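Local structure of AF1502 (Archaeoglobus fulgidus, 5A1Q) at residues 27-32 against 44-49; 11-16 against 64-69. The protein is of unknown function but represents the STAC domain, which is associated with transmembrane solute transport and two-component signal transduction. One frame throughout, in Å; residues are numbered along the deposited sequence.

Interaction 1: 27-32 against 44-49; sequences NKAMES and KEILSV
Ala29, Met30, Ile46 and Val49 meet through aliphatic groups, with no flat side chain among them, so neither face nor edge is in play. A flat group gripped within helix 22-33 is the peptide carbonyl of Lys28. Ser32 N and Ser32 OG reach its oxygen from opposite faces, and the bond from Ser32 OG to Lys28 O is 2.8 Å, tying the hydroxyl to its own helix. Ile46 supplies two branches. Its CG1 arm is anti to the carbonyl carbon (chi1 -57°) and carries CD1 to Met30 CG at 3.8 Å. The other branch, CG2, faces Ala29 CB at 4.3 Å. Met30, here selenomethionine, and Ile46 cross at a slant. Val49 holds CG1 anti to its N and sets it 4.1 Å from Ala29 CB. The methyl of Ala29 thus meets both Ile46 and Val49. The axes of segments 27-32 and 44-49 approach to 9.4 Å, with an angle of 113° between their N-to-C directions. This is a buried apolar contact between consecutive helices of an all-helical domain, beside the dimer contact. Leu26, Leu33 and Val38 also touch Ile46; Tyr7 of helix 7-18 packs on Met30, and Met52 of the second subunit on Val49.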
ATOM      1  N   ASN A  27       1.622  -9.404  -0.730  1.00 16.20           N
ATOM      2  CA  ASN A  27       3.020  -9.259  -0.351  1.00 16.47           C
ATOM      3  C   ASN A  27       3.456  -7.749  -0.580  1.00 16.64           C
ATOM      4  O   ASN A  27       4.161  -7.162   0.272  1.00 17.84           O
ATOM      5  CB  ASN A  27       3.864 -10.155  -1.215  1.00 19.11           C
ATOM      6  CG  ASN A  27       3.664 -11.649  -0.939  1.00 23.87           C
ATOM      7  OD1 ASN A  27       3.131 -12.082   0.090  1.00 29.14           O
ATOM      8  ND2 ASN A  27       4.177 -12.430  -1.828  1.00 25.40           N
ATOM      9  N   LYS A  28       3.075  -7.160  -1.723  1.00 17.50           N
ATOM     10  CA  LYS A  28       3.507  -5.777  -1.981  1.00 16.29           C
ATOM     11  C   LYS A  28       2.867  -4.796  -0.929  1.00 15.69           C
ATOM     12  O   LYS A  28       3.540  -3.844  -0.459  1.00 17.38           O
ATOM     13  CB  LYS A  28       3.166  -5.357  -3.386  1.00 15.89           C
ATOM     14  CG  LYS A  28       3.970  -6.141  -4.444  1.00 20.86           C
ATOM     15  CD  LYS A  28       5.395  -5.770  -4.570  1.00 25.22           C
ATOM     16  CE  LYS A  28       6.152  -6.694  -5.539  1.00 38.45           C
ATOM     17  NZ  LYS A  28       7.542  -6.854  -5.009  1.00 54.85           N
ATOM     18  N   ALA A  29       1.611  -5.044  -0.506  1.00 15.61           N
ATOM     19  CA  ALA A  29       1.015  -4.185   0.509  1.00 17.14           C
ATOM     20  C   ALA A  29       1.794  -4.334   1.847  1.00 15.68           C
ATOM     21  O   ALA A  29       2.094  -3.374   2.528  1.00 16.44           O
ATOM     22  CB  ALA A  29      -0.454  -4.556   0.705  1.00 18.73           C
HETATM   23  N   MSE A  30       1.989  -5.604   2.264  1.00 15.63           N
HETATM   24  CA  MSE A  30       2.776  -5.913   3.505  1.00 17.23           C
HETATM   25  C   MSE A  30       4.137  -5.214   3.472  1.00 15.44           C
HETATM   26  O   MSE A  30       4.535  -4.567   4.451  1.00 18.05           O
HETATM   27  CB  MSE A  30       2.973  -7.477   3.686  1.00 20.43           C
HETATM   28  CG  MSE A  30       1.687  -8.058   4.078  1.00 21.78           C
HETATM   29 SE   MSE A  30       1.932 -10.001   4.015  1.00 28.29          SE
HETATM   30  CE  MSE A  30       3.270  -9.998   5.452  1.00 22.77           C
ATOM     31  N   GLU A  31       4.839  -5.349   2.368  1.00 16.54           N
ATOM     32  CA  GLU A  31       6.209  -4.826   2.223  1.00 19.61           C
ATOM     33  C   GLU A  31       6.189  -3.269   2.267  1.00 19.99           C
ATOM     34  O   GLU A  31       7.050  -2.675   2.927  1.00 19.94           O
ATOM     35  CB  GLU A  31       6.862  -5.310   0.976  1.00 19.69           C
ATOM     36  CG  GLU A  31       7.125  -6.835   0.902  1.00 21.28           C
ATOM     37  CD  GLU A  31       7.338  -7.355  -0.498  1.00 25.33           C
ATOM     38  OE1 GLU A  31       7.441  -6.575  -1.477  1.00 29.59           O
ATOM     39  OE2 GLU A  31       7.365  -8.620  -0.633  1.00 38.31           O
ATOM     40  N   SER A  32       5.191  -2.670   1.597  1.00 16.74           N
ATOM     41  CA  SER A  32       5.073  -1.180   1.628  1.00 18.14           C
ATOM     42  C   SER A  32       4.875  -0.682   3.043  1.00 17.81           C
ATOM     43  O   SER A  32       5.403   0.352   3.421  1.00 18.31           O
ATOM     44  CB  SER A  32       3.878  -0.718   0.788  1.00 18.78           C
ATOM     45  OG  SER A  32       4.055  -1.099  -0.559  1.00 21.05           O
ATOM     46  N   LYS A  44      -6.300  -5.505   9.284  1.00 22.11           N
ATOM     47  CA  LYS A  44      -7.273  -4.580   8.759  1.00 22.66           C
ATOM     48  C   LYS A  44      -6.520  -3.466   8.022  1.00 26.56           C
ATOM     49  O   LYS A  44      -6.990  -2.998   6.979  1.00 24.12           O
ATOM     50  CB  LYS A  44      -8.148  -4.043   9.844  1.00 26.65           C
ATOM     51  CG  LYS A  44      -9.163  -5.101  10.305  1.00 30.33           C
ATOM     52  CD  LYS A  44     -10.273  -4.489  11.114  1.00 33.74           C
ATOM     53  CE  LYS A  44     -11.216  -5.595  11.633  1.00 36.14           C
ATOM     54  NZ  LYS A  44     -12.443  -5.148  12.322  1.00 39.27           N
ATOM     55  N   GLU A  45      -5.365  -3.111   8.557  1.00 21.56           N
ATOM     56  CA  GLU A  45      -4.516  -2.097   7.863  1.00 25.28           C
ATOM     57  C   GLU A  45      -4.013  -2.577   6.528  1.00 22.19           C
ATOM     58  O   GLU A  45      -4.020  -1.836   5.525  1.00 23.40           O
ATOM     59  CB  GLU A  45      -3.390  -1.668   8.739  1.00 23.76           C
ATOM     60  CG  GLU A  45      -2.658  -0.532   8.075  1.00 29.73           C
ATOM     61  CD  GLU A  45      -1.911   0.322   9.059  1.00 54.78           C
ATOM     62  OE1 GLU A  45      -2.506   0.762  10.074  1.00 98.51           O
ATOM     63  OE2 GLU A  45      -0.716   0.539   8.800  1.00 50.78           O
ATOM     64  N   ILE A  46      -3.541  -3.813   6.465  1.00 20.78           N
ATOM     65  CA  ILE A  46      -3.218  -4.407   5.188  1.00 20.25           C
ATOM     66  C   ILE A  46      -4.357  -4.392   4.151  1.00 21.20           C
ATOM     67  O   ILE A  46      -4.228  -3.925   2.991  1.00 21.13           O
ATOM     68  CB  ILE A  46      -2.644  -5.838   5.354  1.00 21.18           C
ATOM     69  CG1 ILE A  46      -1.392  -5.836   6.272  1.00 21.75           C
ATOM     70  CG2 ILE A  46      -2.501  -6.514   3.962  1.00 20.89           C
ATOM     71  CD1 ILE A  46      -1.001  -7.256   6.672  1.00 22.00           C
ATOM     72  N   LEU A  47      -5.538  -4.814   4.564  1.00 18.74           N
ATOM     73  CA  LEU A  47      -6.683  -4.724   3.712  1.00 19.22           C
ATOM     74  C   LEU A  47      -7.067  -3.297   3.357  1.00 22.03           C
ATOM     75  O   LEU A  47      -7.576  -3.077   2.225  1.00 23.99           O
ATOM     76  CB  LEU A  47      -7.905  -5.457   4.354  1.00 24.90           C
ATOM     77  CG  LEU A  47      -7.677  -6.934   4.484  1.00 26.26           C
ATOM     78  CD1 LEU A  47      -8.822  -7.545   5.273  1.00 30.59           C
ATOM     79  CD2 LEU A  47      -7.538  -7.610   3.132  1.00 34.93           C
ATOM     80  N   SER A  48      -6.878  -2.340   4.257  1.00 21.43           N
ATOM     81  CA  SER A  48      -7.190  -0.957   3.939  1.00 22.93           C
ATOM     82  C   SER A  48      -6.360  -0.477   2.700  1.00 24.06           C
ATOM     83  O   SER A  48      -6.866   0.280   1.853  1.00 23.14           O
ATOM     84  CB  SER A  48      -7.017  -0.017   5.142  1.00 30.24           C
ATOM     85  OG  SER A  48      -5.629   0.232   5.469  1.00 37.14           O
ATOM     86  N   VAL A  49      -5.102  -0.842   2.620  1.00 21.07           N
ATOM     87  CA  VAL A  49      -4.282  -0.530   1.424  1.00 20.63           C
ATOM     88  C   VAL A  49      -4.865  -1.130   0.152  1.00 17.27           C
ATOM     89  O   VAL A  49      -5.083  -0.457  -0.820  1.00 20.65           O
ATOM     90  CB  VAL A  49      -2.788  -0.918   1.600  1.00 18.72           C
ATOM     91  CG1 VAL A  49      -1.957  -0.722   0.347  1.00 22.03           C
ATOM     92  CG2 VAL A  49      -2.249  -0.170   2.808  1.00 22.39           C
TER

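Interaction 2: 11-16 against 64-69; sequences LDELKK and EERLEK
Glu13 and Arg66 mark the nearest backbone approach, with their CA atoms 8.5 Å apart. The two helix segments cross at 133°, and their axes come no closer than 11.0 Å. The contact is therefore made by long side chains and a bridging water. The bend of Glu13 at chi2 (-82°) puts OE1 where one water can donate to both OE1 and the backbone O. Arg66 runs extended from CG to NE and passes obliquely across Glu13. Arg66 CD lies 4.0 Å from Glu13 OE1, and the carboxylate and guanidinium planes are 55° apart. The opposite charges do not touch: Glu13 OE1 and Arg66 NH1 are 4.7 Å apart. The water joins them instead. It accepts from Arg66 NH1 at 3.0 Å, in plane at the guanidinium edge. The direct salt bridges go elsewhere, Arg66 to Glu17 and Glu13 to Lys9. Lys16 lays CG 4.3 Å from Arg66 NH1, while its amino end leads away. Beside the water bridge, Glu13 CG meets Leu67 CD2 at 4.3 Å. The contact joins the first helix of the chain, 7-18, to the last, 57-70. Val63 and Glu70 also touch Glu13, and Tyr43 of helix 43-51 packs on Leu67.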
ATOM      1  N   LEU A  11      -4.368 -14.816   2.759  1.00 21.27           N
ATOM      2  CA  LEU A  11      -4.098 -15.115   1.367  1.00 21.95           C
ATOM      3  C   LEU A  11      -5.184 -16.044   0.813  1.00 22.10           C
ATOM      4  O   LEU A  11      -5.650 -15.831  -0.318  1.00 23.73           O
ATOM      5  CB  LEU A  11      -2.746 -15.793   1.257  1.00 21.50           C
ATOM      6  CG  LEU A  11      -2.385 -16.221  -0.161  1.00 25.26           C
ATOM      7  CD1 LEU A  11      -2.403 -15.048  -1.102  1.00 30.24           C
ATOM      8  CD2 LEU A  11      -1.004 -16.910  -0.106  1.00 36.10           C
ATOM      9  N   ASP A  12      -5.596 -17.060   1.563  1.00 22.48           N
ATOM     10  CA  ASP A  12      -6.661 -17.960   1.088  1.00 27.55           C
ATOM     11  C   ASP A  12      -7.994 -17.207   0.835  1.00 30.19           C
ATOM     12  O   ASP A  12      -8.606 -17.382  -0.234  1.00 27.81           O
ATOM     13  CB  ASP A  12      -6.849 -19.128   2.030  1.00 29.69           C
ATOM     14  CG  ASP A  12      -5.704 -20.159   1.934  1.00 36.70           C
ATOM     15  OD1 ASP A  12      -4.876 -20.054   0.983  1.00 41.06           O
ATOM     16  OD2 ASP A  12      -5.607 -21.001   2.839  1.00 45.91           O
ATOM     17  N   GLU A  13      -8.377 -16.303   1.729  1.00 27.26           N
ATOM     18  CA  GLU A  13      -9.600 -15.515   1.500  1.00 27.56           C
ATOM     19  C   GLU A  13      -9.461 -14.612   0.251  1.00 25.98           C
ATOM     20  O   GLU A  13     -10.416 -14.493  -0.516  1.00 24.52           O
ATOM     21  CB  GLU A  13      -9.987 -14.660   2.729  1.00 28.83           C
ATOM     22  CG  GLU A  13     -10.411 -15.466   3.940  1.00 33.35           C
ATOM     23  CD  GLU A  13     -11.858 -15.933   3.900  1.00 51.57           C
ATOM     24  OE1 GLU A  13     -12.587 -15.625   2.937  1.00 45.31           O
ATOM     25  OE2 GLU A  13     -12.268 -16.609   4.864  1.00 56.75           O
ATOM     26  N   LEU A  14      -8.296 -13.996   0.045  1.00 22.62           N
ATOM     27  CA  LEU A  14      -8.130 -13.105  -1.071  1.00 20.82           C
ATOM     28  C   LEU A  14      -8.100 -13.855  -2.380  1.00 22.96           C
ATOM     29  O   LEU A  14      -8.691 -13.421  -3.384  1.00 23.22           O
ATOM     30  CB  LEU A  14      -6.862 -12.259  -0.884  1.00 21.38           C
ATOM     31  CG  LEU A  14      -6.839 -11.190   0.208  1.00 21.42           C
ATOM     32  CD1 LEU A  14      -5.416 -10.743   0.531  1.00 22.77           C
ATOM     33  CD2 LEU A  14      -7.628  -9.975  -0.227  1.00 24.90           C
ATOM     34  N   LYS A  15      -7.462 -15.030  -2.397  1.00 21.43           N
ATOM     35  CA  LYS A  15      -7.394 -15.816  -3.613  1.00 26.81           C
ATOM     36  C   LYS A  15      -8.767 -16.300  -4.022  1.00 25.36           C
ATOM     37  O   LYS A  15      -9.022 -16.383  -5.229  1.00 24.79           O
ATOM     38  CB  LYS A  15      -6.507 -17.017  -3.453  1.00 24.82           C
ATOM     39  CG  LYS A  15      -5.048 -16.713  -3.440  1.00 25.85           C
ATOM     40  CD  LYS A  15      -4.308 -18.022  -3.202  1.00 37.63           C
ATOM     41  CE  LYS A  15      -2.944 -17.966  -3.801  1.00 42.18           C
ATOM     42  NZ  LYS A  15      -2.232 -19.215  -3.400  1.00 68.19           N
ATOM     43  N   LYS A  16      -9.643 -16.582  -3.036  1.00 25.41           N
ATOM     44  CA  LYS A  16     -11.023 -16.959  -3.350  1.00 32.46           C
ATOM     45  C   LYS A  16     -11.701 -15.895  -4.228  1.00 26.46           C
ATOM     46  O   LYS A  16     -12.512 -16.239  -5.110  1.00 30.48           O
ATOM     47  CB  LYS A  16     -11.814 -17.190  -2.054  1.00 30.86           C
ATOM     48  CG  LYS A  16     -13.033 -18.082  -2.157  1.00 56.68           C
ATOM     49  CD  LYS A  16     -13.118 -19.008  -0.956  1.00 69.20           C
ATOM     50  CE  LYS A  16     -12.125 -20.163  -1.075  1.00 80.07           C
ATOM     51  NZ  LYS A  16     -11.880 -20.851   0.222  1.00 67.36           N
ATOM     52  N   GLU A  64     -13.207  -8.492   3.649  1.00 26.65           N
ATOM     53  CA  GLU A  64     -13.436  -7.838   4.963  1.00 32.74           C
ATOM     54  C   GLU A  64     -14.740  -8.256   5.604  1.00 31.06           C
ATOM     55  O   GLU A  64     -14.830  -8.579   6.791  1.00 33.48           O
ATOM     56  CB  GLU A  64     -13.434  -6.330   4.825  1.00 34.60           C
ATOM     57  CG  GLU A  64     -12.067  -5.778   4.472  1.00 44.46           C
ATOM     58  CD  GLU A  64     -11.801  -4.405   5.056  1.00 55.90           C
ATOM     59  OE1 GLU A  64     -12.275  -4.119   6.173  1.00 77.36           O
ATOM     60  OE2 GLU A  64     -11.079  -3.620   4.405  1.00 53.86           O
ATOM     61  N   GLU A  65     -15.805  -8.259   4.801  1.00 30.83           N
ATOM     62  CA  GLU A  65     -17.093  -8.629   5.269  1.00 29.98           C
ATOM     63  C   GLU A  65     -17.163 -10.065   5.820  1.00 31.11           C
ATOM     64  O   GLU A  65     -17.741 -10.291   6.874  1.00 34.54           O
ATOM     65  CB  GLU A  65     -18.129  -8.438   4.120  1.00 31.77           C
ATOM     66  CG  GLU A  65     -18.593  -6.983   4.003  1.00 32.04           C
ATOM     67  CD  GLU A  65     -19.281  -6.667   2.665  1.00 47.37           C
ATOM     68  OE1 GLU A  65     -19.457  -7.608   1.860  1.00 37.27           O
ATOM     69  OE2 GLU A  65     -19.579  -5.468   2.411  1.00 45.58           O
ATOM     70  N   ARG A  66     -16.501 -10.974   5.108  1.00 29.22           N
ATOM     71  CA  ARG A  66     -16.454 -12.395   5.500  1.00 32.31           C
ATOM     72  C   ARG A  66     -15.669 -12.578   6.785  1.00 31.38           C
ATOM     73  O   ARG A  66     -16.041 -13.422   7.626  1.00 37.50           O
ATOM     74  CB  ARG A  66     -15.782 -13.234   4.403  1.00 34.31           C
ATOM     75  CG  ARG A  66     -16.782 -13.610   3.308  1.00 50.64           C
ATOM     76  CD  ARG A  66     -16.130 -14.075   2.017  1.00 55.71           C
ATOM     77  NE  ARG A  66     -17.137 -14.246   0.943  1.00 61.85           N
ATOM     78  CZ  ARG A  66     -16.872 -14.717  -0.281  1.00110.27           C
ATOM     79  NH1 ARG A  66     -15.622 -15.081  -0.613  1.00 53.28           N
ATOM     80  NH2 ARG A  66     -17.856 -14.829  -1.187  1.00 59.96           N
ATOM     81  N   LEU A  67     -14.621 -11.793   6.959  1.00 30.16           N
ATOM     82  CA  LEU A  67     -13.845 -11.874   8.215  1.00 32.61           C
ATOM     83  C   LEU A  67     -14.626 -11.329   9.372  1.00 44.39           C
ATOM     84  O   LEU A  67     -14.615 -11.941  10.431  1.00 43.35           O
ATOM     85  CB  LEU A  67     -12.489 -11.202   8.074  1.00 31.81           C
ATOM     86  CG  LEU A  67     -11.521 -11.861   7.100  1.00 28.92           C
ATOM     87  CD1 LEU A  67     -10.223 -11.075   7.011  1.00 34.18           C
ATOM     88  CD2 LEU A  67     -11.259 -13.300   7.503  1.00 39.97           C
ATOM     89  N   GLU A  68     -15.350 -10.218   9.168  1.00 40.46           N
ATOM     90  CA  GLU A  68     -16.232  -9.663  10.197  1.00 44.97           C
ATOM     91  C   GLU A  68     -17.293 -10.641  10.655  1.00 43.96           C
ATOM     92  O   GLU A  68     -17.611 -10.742  11.851  1.00 49.32           O
ATOM     93  CB  GLU A  68     -16.914  -8.379   9.692  1.00 52.21           C
ATOM     94  CG  GLU A  68     -16.011  -7.153   9.655  1.00 72.58           C
ATOM     95  CD  GLU A  68     -15.818  -6.485  11.017  1.00 84.66           C
ATOM     96  OE1 GLU A  68     -16.475  -6.898  12.001  1.00 78.38           O
ATOM     97  OE2 GLU A  68     -14.999  -5.535  11.103  1.00 63.54           O
ATOM     98  N   LYS A  69     -17.878 -11.373   9.710  1.00 42.51           N
ATOM     99  CA  LYS A  69     -18.926 -12.345  10.018  1.00 49.37           C
ATOM    100  C   LYS A  69     -18.436 -13.498  10.897  1.00 47.14           C
ATOM    101  O   LYS A  69     -19.161 -13.953  11.827  1.00 46.05           O
ATOM    102  CB  LYS A  69     -19.600 -12.869   8.714  1.00 45.71           C
ATOM    103  CG  LYS A  69     -21.041 -12.382   8.533  1.00 77.38           C
ATOM    104  CD  LYS A  69     -21.181 -10.858   8.639  1.00 71.80           C
ATOM    105  CE  LYS A  69     -20.827 -10.164   7.331  1.00 71.50           C
ATOM    106  NZ  LYS A  69     -20.257  -8.802   7.540  1.00 55.55           N
TER
HETATM  107  O   HOH W   1     -13.048 -14.503   0.779  1.00 41.50           O

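In the fold
The centres of the two contacts are 14 Å apart, on opposite sides of the chain's centre. Interaction 1 joins the middle pair of helices, 22-33 and 43-51. Interaction 2 joins the outer pair, 7-18 and 57-70. The first is thus nested along the chain within the loop closed by the second. Together they involve all four helices of this small helical domain. Leu47 links them: it packs on Leu14, Glu64 and Leu67. A salt bridge from Lys44 NZ to Glu68 OE2, 2.9 Å long, adds a charged tie. Interaction 1 is buried and close to the second subunit, whereas interaction 2 is partly exposed and touches no other chain of the dimer.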